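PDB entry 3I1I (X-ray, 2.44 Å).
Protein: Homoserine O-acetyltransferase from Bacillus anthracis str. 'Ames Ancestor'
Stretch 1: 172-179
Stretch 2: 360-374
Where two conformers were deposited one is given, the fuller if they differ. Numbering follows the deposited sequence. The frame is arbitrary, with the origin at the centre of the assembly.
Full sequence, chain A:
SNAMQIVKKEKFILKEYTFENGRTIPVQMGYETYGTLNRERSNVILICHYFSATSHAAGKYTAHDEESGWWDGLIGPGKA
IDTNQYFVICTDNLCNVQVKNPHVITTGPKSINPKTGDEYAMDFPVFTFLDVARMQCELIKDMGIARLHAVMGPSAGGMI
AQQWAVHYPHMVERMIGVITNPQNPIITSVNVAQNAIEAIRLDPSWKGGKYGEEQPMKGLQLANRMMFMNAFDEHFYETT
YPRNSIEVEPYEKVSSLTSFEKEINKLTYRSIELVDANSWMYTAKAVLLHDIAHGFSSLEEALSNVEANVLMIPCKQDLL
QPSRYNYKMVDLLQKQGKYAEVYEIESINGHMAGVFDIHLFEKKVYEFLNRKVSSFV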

# COMPACT_ATOMS: atom_id res chain seq x y z
N VAL A 172 30.43 -2.80 -24.12
CA VAL A 172 29.74 -1.55 -23.85
C VAL A 172 30.71 -0.37 -23.77
O VAL A 172 31.53 -0.27 -22.87
CB VAL A 172 28.94 -1.65 -22.53
CG1 VAL A 172 28.22 -0.33 -22.21
CG2 VAL A 172 27.95 -2.83 -22.56
N GLU A 173 30.60 0.56 -24.69
CA GLU A 173 31.47 1.72 -24.68
C GLU A 173 31.06 2.77 -23.66
O GLU A 173 31.92 3.44 -23.05
CB GLU A 173 31.54 2.36 -26.06
CG GLU A 173 32.14 1.40 -27.07
CD GLU A 173 32.31 1.99 -28.44
OE1 GLU A 173 32.19 3.22 -28.64
OE2 GLU A 173 32.60 1.20 -29.35
N ARG A 174 29.74 2.90 -23.52
CA ARG A 174 29.14 3.96 -22.74
C ARG A 174 27.88 3.46 -22.12
O ARG A 174 27.09 2.79 -22.76
CB ARG A 174 28.79 5.12 -23.63
CG ARG A 174 29.97 5.75 -24.31
CD ARG A 174 29.54 6.87 -25.28
NE ARG A 174 30.65 7.29 -26.10
CZ ARG A 174 31.18 6.56 -27.09
NH1 ARG A 174 30.69 5.36 -27.43
NH2 ARG A 174 32.23 7.03 -27.75
N MSE A 175 27.65 3.82 -20.86
CA MSE A 175 26.38 3.49 -20.22
C MSE A 175 25.76 4.76 -19.63
O MSE A 175 26.45 5.52 -18.97
CB MSE A 175 26.59 2.44 -19.15
CG MSE A 175 25.29 1.91 -18.58
SE MSE A 175 24.78 2.89 -16.97
CE MSE A 175 26.12 2.10 -15.80
N ILE A 176 24.49 5.01 -19.89
CA ILE A 176 23.82 6.19 -19.33
C ILE A 176 22.63 5.66 -18.55
O ILE A 176 21.75 5.02 -19.11
CB ILE A 176 23.30 7.16 -20.40
CG1 ILE A 176 24.43 7.62 -21.33
CG2 ILE A 176 22.62 8.36 -19.73
CD1 ILE A 176 24.02 8.69 -22.37
N GLY A 177 22.63 5.92 -17.26
CA GLY A 177 21.61 5.41 -16.39
C GLY A 177 20.81 6.59 -15.86
O GLY A 177 21.32 7.39 -15.03
N VAL A 178 19.57 6.71 -16.33
CA VAL A 178 18.69 7.81 -15.95
C VAL A 178 17.70 7.41 -14.85
O VAL A 178 17.11 6.32 -14.89
CB VAL A 178 17.93 8.33 -17.19
CG1 VAL A 178 17.12 9.63 -16.82
CG2 VAL A 178 18.90 8.60 -18.33
N ILE A 179 17.55 8.27 -13.85
CA ILE A 179 16.64 8.02 -12.68
C ILE A 179 16.64 6.57 -12.20
O ILE A 179 15.62 5.94 -12.14
CB ILE A 179 15.20 8.55 -12.93
CG1 ILE A 179 14.58 7.95 -14.22
CG2 ILE A 179 15.23 10.07 -13.03
CD1 ILE A 179 13.07 7.96 -14.23
N LEU A 360 15.93 18.85 -19.73
CA LEU A 360 16.89 19.10 -18.61
C LEU A 360 18.25 18.42 -18.80
O LEU A 360 19.25 18.85 -18.21
CB LEU A 360 16.27 18.72 -17.25
CG LEU A 360 15.04 19.54 -16.82
CD1 LEU A 360 14.39 18.98 -15.55
CD2 LEU A 360 15.39 21.05 -16.65
N PHE A 361 18.29 17.37 -19.63
CA PHE A 361 19.52 16.58 -19.81
C PHE A 361 19.90 16.20 -21.26
O PHE A 361 20.94 15.56 -21.45
CB PHE A 361 19.52 15.31 -18.93
CG PHE A 361 18.37 14.35 -19.20
CD1 PHE A 361 18.54 13.26 -20.04
CD2 PHE A 361 17.12 14.52 -18.56
CE1 PHE A 361 17.50 12.36 -20.28
CE2 PHE A 361 16.06 13.62 -18.81
CZ PHE A 361 16.26 12.54 -19.65
N GLU A 362 19.09 16.58 -22.26
CA GLU A 362 19.38 16.17 -23.64
C GLU A 362 20.75 16.69 -24.10
O GLU A 362 21.47 16.01 -24.82
CB GLU A 362 18.29 16.64 -24.59
CG GLU A 362 18.27 18.15 -24.79
CD GLU A 362 17.02 18.65 -25.52
OE1 GLU A 362 16.43 17.90 -26.34
OE2 GLU A 362 16.64 19.82 -25.30
N LYS A 363 21.11 17.88 -23.68
CA LYS A 363 22.38 18.43 -24.12
C LYS A 363 23.57 17.63 -23.54
O LYS A 363 24.58 17.42 -24.21
CB LYS A 363 22.48 19.89 -23.74
CG LYS A 363 23.74 20.54 -24.25
CD LYS A 363 23.79 22.05 -23.86
CE LYS A 363 25.15 22.71 -24.27
NZ LYS A 363 25.61 23.77 -23.28
N LYS A 364 23.43 17.17 -22.29
CA LYS A 364 24.43 16.33 -21.67
C LYS A 364 24.53 14.97 -22.35
O LYS A 364 25.64 14.46 -22.55
CB LYS A 364 24.12 16.14 -20.19
CG LYS A 364 25.23 15.44 -19.41
CD LYS A 364 26.55 16.17 -19.55
CE LYS A 364 27.45 15.99 -18.38
NZ LYS A 364 28.89 16.31 -18.74
N VAL A 365 23.39 14.37 -22.70
CA VAL A 365 23.40 13.08 -23.33
C VAL A 365 24.21 13.16 -24.64
O VAL A 365 25.13 12.37 -24.91
CB VAL A 365 21.96 12.57 -23.57
CG1 VAL A 365 21.90 11.51 -24.65
CG2 VAL A 365 21.35 12.06 -22.21
N TYR A 366 23.86 14.16 -25.43
CA TYR A 366 24.51 14.41 -26.70
C TYR A 366 26.02 14.50 -26.54
O TYR A 366 26.75 13.85 -27.23
CB TYR A 366 23.96 15.72 -27.29
CG TYR A 366 24.65 16.11 -28.54
CD1 TYR A 366 24.37 15.47 -29.74
CD2 TYR A 366 25.65 17.08 -28.51
CE1 TYR A 366 25.06 15.81 -30.91
CE2 TYR A 366 26.33 17.43 -29.68
CZ TYR A 366 26.01 16.80 -30.86
OH TYR A 366 26.70 17.17 -31.98
N GLU A 367 26.49 15.33 -25.61
CA GLU A 367 27.92 15.50 -25.34
C GLU A 367 28.57 14.16 -24.95
O GLU A 367 29.66 13.83 -25.38
CB GLU A 367 28.11 16.55 -24.22
CG GLU A 367 29.49 16.70 -23.55
CD GLU A 367 29.46 17.73 -22.36
OE1 GLU A 367 30.02 17.46 -21.27
OE2 GLU A 367 28.84 18.81 -22.51
N PHE A 368 27.87 13.38 -24.13
CA PHE A 368 28.40 12.13 -23.64
C PHE A 368 28.51 11.07 -24.74
O PHE A 368 29.49 10.33 -24.82
CB PHE A 368 27.54 11.62 -22.50
CG PHE A 368 28.15 10.54 -21.73
CD1 PHE A 368 29.16 10.80 -20.84
CD2 PHE A 368 27.73 9.24 -21.88
CE1 PHE A 368 29.76 9.77 -20.09
CE2 PHE A 368 28.33 8.21 -21.14
CZ PHE A 368 29.33 8.49 -20.25
N LEU A 369 27.52 11.03 -25.62
CA LEU A 369 27.55 10.13 -26.77
C LEU A 369 28.71 10.46 -27.72
O LEU A 369 29.16 9.60 -28.46
CB LEU A 369 26.23 10.17 -27.52
CG LEU A 369 25.06 9.56 -26.75
CD1 LEU A 369 23.76 9.75 -27.55
CD2 LEU A 369 25.32 8.05 -26.39
N ASN A 370 29.20 11.69 -27.65
CA ASN A 370 30.33 12.13 -28.46
C ASN A 370 31.68 12.14 -27.76
O ASN A 370 32.66 12.40 -28.39
CB ASN A 370 30.03 13.52 -29.00
CG ASN A 370 29.01 13.47 -30.08
OD1 ASN A 370 29.26 12.85 -31.12
ND2 ASN A 370 27.83 14.04 -29.85
N ARG A 371 31.74 11.86 -26.48
CA ARG A 371 33.03 11.78 -25.82
C ARG A 371 33.67 10.41 -26.09
O ARG A 371 32.97 9.39 -26.18
CB ARG A 371 32.84 12.02 -24.33
CG ARG A 371 34.07 11.88 -23.49
CD ARG A 371 33.66 11.85 -22.05
NE ARG A 371 33.01 13.10 -21.67
CZ ARG A 371 33.66 14.22 -21.34
NH1 ARG A 371 35.00 14.24 -21.33
NH2 ARG A 371 32.98 15.32 -21.01
N LYS A 372 34.99 10.39 -26.23
CA LYS A 372 35.71 9.17 -26.54
C LYS A 372 35.82 8.22 -25.33
O LYS A 372 35.84 8.66 -24.18
CB LYS A 372 37.11 9.48 -27.09
CG LYS A 372 38.13 9.88 -26.03
CD LYS A 372 39.48 10.28 -26.66
CE LYS A 372 40.62 10.13 -25.66
NZ LYS A 372 40.98 8.68 -25.44
N VAL A 373 35.91 6.94 -25.62
CA VAL A 373 35.99 5.90 -24.60
C VAL A 373 37.35 5.98 -23.90
O VAL A 373 38.38 6.09 -24.55
CB VAL A 373 35.71 4.51 -25.20
CG1 VAL A 373 35.85 3.37 -24.11
CG2 VAL A 373 34.33 4.54 -25.84
N SER A 374 37.31 5.93 -22.58
CA SER A 374 38.49 6.23 -21.74
C SER A 374 39.35 4.98 -21.55
O SER A 374 40.56 5.04 -21.70
CB SER A 374 38.08 6.83 -20.39
OG SER A 374 38.93 6.38 -19.35

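How do the two backbones lie against each other? Strand 174-178 and helix 362-370 run nearly antiparallel, at 164° between their N-to-C directions, and their axes come within 9.7 Å. The pairing runs in opposite order along the two stretches: V178 CA lies 9.6 Å from F361 CA, I176 CA 8.0 Å from V365 CA, and E173 CA 6.2 Å from V373 CA. The gap therefore narrows toward the start of the strand, where the chain that follows the helix comes in. F361 takes the N-cap position, and its O accepts the first helical bond, from V365 N at 3.0 Å.

Which strand residues face the helix? R174, I176 and V178 point their CA-to-CB bonds toward the second stretch, while M175, a selenomethionine, points away; G177 has no side chain and makes no contact. M175 still meets the helix through its backbone, M175 O lying 3.9 Å from F368 CE2.

What fills the space between strand and helix? It is mainly apolar packing. I176 CG1 rests 3.7 Å from F368 CD2, and I176 CD1 lies 4.2 Å from V365 CG1 and 4.3 Å from L369 CD2, so one isoleucine touches three helix residues. Those three span little more than one helical turn. The CA-to-CB bond of F368 points sideways and that of L369 away from the first stretch, yet the ends of both side chains come nearer to it. Further along, V178 CG1 meets F361 CZ at 4.1 Å, extending the apolar contact to the N-cap.

How does R174 bind the chain leaving the helix? Its guanidinium grips one carbonyl with two nitrogens: R174 NE donates to R371 O at 3.1 Å and R174 NH2 to the same R371 O at 2.9 Å. The acceptor lies near the guanidinium plane, where the N-H bonds point. L369 O sits over one face, 3.6 Å from R174 NE, and V373 CG2 over the opposite face, 3.8 Å from R174 NH2. The aliphatic part of the side chain packs too, with R174 CB 4.0 Å from F368 CE2.

What does E173 add to the contact? It supplies a salt bridge from within the first stretch, R174 NH1 donating to E173 OE1 at 2.9 Å, so the nitrogen that does not bind R371 O is also engaged. The same glutamate contributes its aliphatic portion: E173 CB lies 3.5 Å from V373 CG2. V373, whose CA-to-CB bond points toward the first stretch, thus touches both E173 and R174.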